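Local structure of tyrosine-protein phosphatase YwqE (3QY7) at residues His7-Met12 against Leu73-Gly78; Asp14-Ser19 against Ile23-Ala28. The protein dephosphorylates phosphotyrosine-containing proteins as a manganese-dependent tyrosine phosphatase of the PHP-like, TIM-barrel type. All coordinates share one frame; numbering follows the deposited sequence.

Overall arrangement
From the N terminus the chain runs through strand 2-3 into the long loop that carries metal ligands, and on into helix 19-31. Interaction 2 closes the smaller loop, bringing residues 14-19 onto helical residues 23-28 with three helical residues between them. It is nested inside the much larger loop of interaction 1, where residues 7-12 meet residues 73-78 after the chain has passed strand 36-38 and helix 52-68. The two contacts lie about 9 Å apart, centre to centre, and touch through probable backbone hydrogen bonds joining His7 and Ala11 to Ala16. Together they tie one metal-binding loop to the barrel's third strand, 74-76, and its first long helix.

Interaction 1 of 2, residues His7-Met12 against Leu73-Gly78; sequences HILPAM and LHVLPG. With FE (Fe (III) ion), chain C.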
loop_
_atom_site.group_PDB
_atom_site.type_symbol
_atom_site.label_atom_id
_atom_site.label_comp_id
_atom_site.label_asym_id
_atom_site.label_seq_id
_atom_site.Cartn_x
_atom_site.Cartn_y
_atom_site.Cartn_z
ATOM N N HIS A 7 -5.314 6.508 3.030
ATOM C CA HIS A 7 -6.363 7.322 2.452
ATOM C C HIS A 7 -6.637 8.505 3.358
ATOM O O HIS A 7 -7.755 8.721 3.849
ATOM C CB HIS A 7 -7.581 6.436 2.173
ATOM C CG HIS A 7 -7.272 5.319 1.234
ATOM N ND1 HIS A 7 -7.503 5.410 -0.122
ATOM C CD2 HIS A 7 -6.677 4.121 1.438
ATOM C CE1 HIS A 7 -7.110 4.286 -0.700
ATOM N NE2 HIS A 7 -6.590 3.494 0.218
ATOM N N ILE A 8 -5.573 9.287 3.574
ATOM C CA ILE A 8 -5.595 10.447 4.459
ATOM C C ILE A 8 -6.061 11.740 3.766
ATOM O O ILE A 8 -6.524 12.657 4.441
ATOM C CB ILE A 8 -4.221 10.654 5.167
ATOM C CG1 ILE A 8 -4.356 11.605 6.365
ATOM C CG2 ILE A 8 -3.168 11.154 4.172
ATOM C CD1 ILE A 8 -3.116 11.599 7.257
ATOM N N LEU A 9 -5.950 11.817 2.438
ATOM C CA LEU A 9 -6.411 13.012 1.727
ATOM C C LEU A 9 -7.937 13.116 1.799
ATOM O O LEU A 9 -8.639 12.122 1.596
ATOM C CB LEU A 9 -5.927 13.033 0.276
ATOM C CG LEU A 9 -4.411 13.128 0.107
ATOM C CD1 LEU A 9 -4.009 13.109 -1.360
ATOM C CD2 LEU A 9 -3.797 14.354 0.832
ATOM N N PRO A 10 -8.436 14.316 2.104
ATOM C CA PRO A 10 -9.871 14.509 2.310
ATOM C C PRO A 10 -10.650 14.664 1.012
ATOM O O PRO A 10 -10.127 15.219 0.032
ATOM C CB PRO A 10 -9.920 15.822 3.084
ATOM C CG PRO A 10 -8.761 16.608 2.512
ATOM C CD PRO A 10 -7.678 15.567 2.316
ATOM N N ALA A 11 -11.893 14.177 1.033
ATOM C CA ALA A 11 -12.849 14.342 -0.061
ATOM C C ALA A 11 -12.300 13.852 -1.397
ATOM O O ALA A 11 -12.461 14.513 -2.427
ATOM C CB ALA A 11 -13.297 15.810 -0.159
ATOM N N MET A 12 -11.642 12.699 -1.391
ATOM C CA MET A 12 -11.155 12.095 -2.597
ATOM C C MET A 12 -11.718 10.743 -2.856
ATOM O O MET A 12 -11.891 10.316 -3.944
ATOM C CB MET A 12 -9.640 11.948 -2.550
ATOM C CG MET A 12 -8.937 13.199 -2.503
ATOM S SD MET A 12 -7.533 13.242 -3.588
ATOM C CE MET A 12 -7.353 14.913 -3.758
ATOM N N LEU A 73 4.240 15.382 10.574
ATOM C CA LEU A 73 3.990 14.393 9.554
ATOM C C LEU A 73 4.077 14.991 8.163
ATOM O O LEU A 73 3.532 16.007 7.948
ATOM C CB LEU A 73 2.629 13.777 9.739
ATOM C CG LEU A 73 2.418 12.598 8.791
ATOM C CD1 LEU A 73 2.519 11.355 9.418
ATOM C CD2 LEU A 73 1.264 12.700 7.896
ATOM N N HIS A 74 4.737 14.308 7.241
ATOM C CA HIS A 74 4.870 14.789 5.857
ATOM C C HIS A 74 4.135 13.844 4.921
ATOM O O HIS A 74 4.360 12.629 4.955
ATOM C CB HIS A 74 6.365 14.878 5.514
ATOM C CG HIS A 74 6.690 15.404 4.142
ATOM N ND1 HIS A 74 5.953 16.371 3.490
ATOM C CD2 HIS A 74 7.754 15.150 3.343
ATOM C CE1 HIS A 74 6.521 16.650 2.332
ATOM N NE2 HIS A 74 7.620 15.931 2.223
ATOM N N VAL A 75 3.228 14.412 4.125
ATOM C CA VAL A 75 2.428 13.671 3.157
ATOM C C VAL A 75 3.012 13.868 1.750
ATOM O O VAL A 75 3.220 15.004 1.293
ATOM C CB VAL A 75 0.946 14.119 3.197
ATOM C CG1 VAL A 75 0.118 13.262 2.254
ATOM C CG2 VAL A 75 0.409 13.985 4.619
ATOM N N LEU A 76 3.291 12.742 1.090
ATOM C CA LEU A 76 3.786 12.715 -0.280
ATOM C C LEU A 76 2.715 12.159 -1.240
ATOM O O LEU A 76 1.786 11.457 -0.814
ATOM C CB LEU A 76 5.062 11.876 -0.349
ATOM C CG LEU A 76 6.227 12.532 0.402
ATOM C CD1 LEU A 76 7.343 11.532 0.554
ATOM C CD2 LEU A 76 6.705 13.780 -0.329
ATOM N N PRO A 77 2.828 12.469 -2.539
ATOM C CA PRO A 77 1.768 12.083 -3.465
ATOM C C PRO A 77 1.891 10.644 -3.983
ATOM O O PRO A 77 3.001 10.112 -4.092
ATOM C CB PRO A 77 1.931 13.094 -4.608
ATOM C CG PRO A 77 3.400 13.333 -4.643
ATOM C CD PRO A 77 3.833 13.334 -3.189
ATOM N N GLY A 78 0.737 10.042 -4.300
ATOM C CA GLY A 78 0.640 8.703 -4.861
ATOM C C GLY A 78 -0.821 8.433 -5.198
ATOM O O GLY A 78 -1.655 9.322 -5.102
HETATM FE FE FE C . -6.531 1.382 -0.053
HETATM O O HOH W 1 -6.855 -0.456 -0.230
#
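His7 NE2 binds an iron ion at 2.1 Å, while the two residues after it, Ile8 and Leu9, rest on Val75. The metal lies almost equally far from CD2 and CE1 of the His7 ring, so NE2 points at it symmetrically, neither ring carbon being favoured. Water 1, 1.9 Å from the iron, stands nearly opposite NE2, the N-Fe-O angle being about 168°. His5 and His7 form the H-x-H motif that follows the first strand of a PHP-type TIM barrel, and Glu80 and Asp194 also bind this iron. At the far side of the ring, ND1 is hydrogen-bonded to Asp13, so the imidazole is held at both nitrogens; its ring stacks on that of His42, a ligand of the magnesium ion.

Past the histidine, Ile8 and Leu9 point their side chains toward strand 74-76. Val75, on that strand, extends CG1 anti to its own backbone nitrogen (chi1 -176°), and this one methyl receives both residues of the loop. Ile8 approaches with its CG2 branch at 4.3 Å from Val75 CG1, while its longer arm runs on to CD1, 4.6 Å from Leu73 CD2. No hydrogen bond crosses between the segments, whose meeting surface is buried. Helix 19-31 packs on Ile8 through Met25 and Ala26, and Val55 of helix 52-68 packs on Leu9. The loop that presents the iron ligand thus sits on the hydrophobic interior between strand and helices. Leu9 completes the contact with its CD2 methyl, 4.3 Å from Val75 CG1.

Interaction 2 of 2, residues Asp14-Ser19 against Ile23-Ala28; sequences DGAGDS and IEMARA. With MG (magnesium ion), chain D.
Ser19 O accepts the backbone hydrogen of Ile23 N at 3.0 Å, with an N-H...O angle of 158°, making the first turn of helix 19-31. Asp18 stands at the N-cap, its OD1 bonded to Asp21 N. The tight side is here: with chi1 at -68°, Ile23 CG1 is placed beside its own nitrogen and reaches to 3.3 Å from Ser19 O, flanking the bonded carbonyl. Two residues further on, Met25 bends at chi3 (69°) and lays SD against the methyl of Ala16, SD to CB 4.0 Å, in a buried apolar touch.

The solvent side is looser and charged. Glu24 is exposed and forms a salt bridge within the helix to Arg27, whose guanidinium also has Ile23 CG2 about 3.5 Å above one face, toward its rim. Asp14, likewise exposed and modelled in two conformers, grips magnesium through both oxygens in the one described, OD1 at 2.3 Å and OD2 at 2.5 Å, with His42 and His196 as further ligands. The cap, the Ser19-Ile23 bond and the Ala16-Met25 touch join the loop from Ala16 onward to the helix, while Asp14, ahead of them, takes part in the magnesium site, consistent with a loop in which holding and metal binding are divided.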
loop_
_atom_site.group_PDB
_atom_site.type_symbol
_atom_site.label_atom_id
_atom_site.label_comp_id
_atom_site.label_asym_id
_atom_site.label_seq_id
_atom_site.Cartn_x
_atom_site.Cartn_y
_atom_site.Cartn_z
ATOM N N ASP A 14 -12.957 7.012 -0.184
ATOM C CA ASP A 14 -13.608 6.509 0.995
ATOM C C ASP A 14 -12.833 6.719 2.300
ATOM O O ASP A 14 -13.246 6.324 3.320
ATOM C CB ASP A 14 -13.954 5.049 0.797
ATOM C CG ASP A 14 -12.817 4.280 0.306
ATOM O OD1 ASP A 14 -12.930 3.082 0.351
ATOM O OD2 ASP A 14 -11.796 4.848 -0.162
ATOM N N GLY A 15 -11.710 7.397 2.226
ATOM C CA GLY A 15 -10.962 7.685 3.418
ATOM C C GLY A 15 -11.394 9.048 3.982
ATOM O O GLY A 15 -12.596 9.220 4.137
ATOM N N ALA A 16 -10.511 9.966 4.360
ATOM C CA ALA A 16 -10.956 11.072 5.160
ATOM C C ALA A 16 -12.065 11.872 4.471
ATOM O O ALA A 16 -12.013 12.147 3.356
ATOM C CB ALA A 16 -9.790 12.005 5.365
ATOM N N GLY A 17 -13.094 12.169 5.247
ATOM C CA GLY A 17 -14.203 12.946 4.755
ATOM C C GLY A 17 -13.936 14.396 4.537
ATOM O O GLY A 17 -14.362 14.987 3.598
ATOM N N ASP A 18 -13.261 14.943 5.496
ATOM C CA ASP A 18 -12.814 16.325 5.411
ATOM C C ASP A 18 -11.446 16.502 6.073
ATOM O O ASP A 18 -10.874 15.538 6.614
ATOM C CB ASP A 18 -13.847 17.276 6.030
ATOM C CG ASP A 18 -14.172 16.940 7.475
ATOM O OD1 ASP A 18 -13.335 16.361 8.218
ATOM O OD2 ASP A 18 -15.298 17.284 7.889
ATOM N N SER A 19 -10.935 17.732 6.043
ATOM C CA SER A 19 -9.617 18.017 6.599
ATOM C C SER A 19 -9.499 17.764 8.102
ATOM O O SER A 19 -8.429 17.415 8.589
ATOM C CB SER A 19 -9.177 19.442 6.248
ATOM O OG SER A 19 -8.778 19.491 4.895
ATOM N N ILE A 23 -6.536 15.414 9.760
ATOM C CA ILE A 23 -5.724 15.834 10.891
ATOM C C ILE A 23 -5.769 14.807 12.030
ATOM O O ILE A 23 -4.740 14.508 12.649
ATOM C CB ILE A 23 -6.173 17.224 11.388
ATOM C CG1 ILE A 23 -5.834 18.298 10.349
ATOM C CG2 ILE A 23 -5.535 17.562 12.739
ATOM C CD1 ILE A 23 -6.556 19.580 10.638
ATOM N N GLU A 24 -6.953 14.253 12.299
ATOM C CA GLU A 24 -7.066 13.197 13.321
ATOM C C GLU A 24 -6.286 11.948 12.931
ATOM O O GLU A 24 -5.631 11.318 13.776
ATOM C CB GLU A 24 -8.524 12.850 13.607
ATOM C CG GLU A 24 -9.320 14.002 14.196
ATOM C CD GLU A 24 -8.694 14.540 15.465
ATOM O OE1 GLU A 24 -8.690 13.807 16.477
ATOM O OE2 GLU A 24 -8.186 15.684 15.441
ATOM N N MET A 25 -6.348 11.600 11.647
ATOM C CA MET A 25 -5.579 10.467 11.153
ATOM C C MET A 25 -4.094 10.744 11.276
ATOM O O MET A 25 -3.333 9.860 11.669
ATOM C CB MET A 25 -5.954 10.130 9.704
ATOM C CG MET A 25 -7.379 9.596 9.572
ATOM S SD MET A 25 -7.918 9.429 7.851
ATOM C CE MET A 25 -6.897 8.079 7.259
ATOM N N ALA A 26 -3.681 11.969 10.939
ATOM C CA ALA A 26 -2.275 12.328 11.061
ATOM C C ALA A 26 -1.755 12.198 12.506
ATOM O O ALA A 26 -0.660 11.669 12.726
ATOM C CB ALA A 26 -2.047 13.713 10.536
ATOM N N ARG A 27 -2.553 12.659 13.475
ATOM C CA ARG A 27 -2.158 12.561 14.879
ATOM C C ARG A 27 -1.982 11.091 15.271
ATOM O O ARG A 27 -1.019 10.734 15.961
ATOM C CB ARG A 27 -3.158 13.257 15.813
ATOM C CG ARG A 27 -3.203 14.761 15.667
ATOM C CD ARG A 27 -3.924 15.438 16.828
ATOM N NE ARG A 27 -3.959 16.888 16.627
ATOM C CZ ARG A 27 -5.058 17.589 16.348
ATOM N NH1 ARG A 27 -6.239 16.985 16.254
ATOM N NH2 ARG A 27 -4.977 18.905 16.171
ATOM N N ALA A 28 -2.890 10.242 14.796
ATOM C CA ALA A 28 -2.808 8.805 15.086
ATOM C C ALA A 28 -1.564 8.194 14.464
ATOM O O ALA A 28 -0.879 7.382 15.094
ATOM C CB ALA A 28 -4.030 8.097 14.600
HETATM MG MG MG D . -10.647 2.646 0.109
#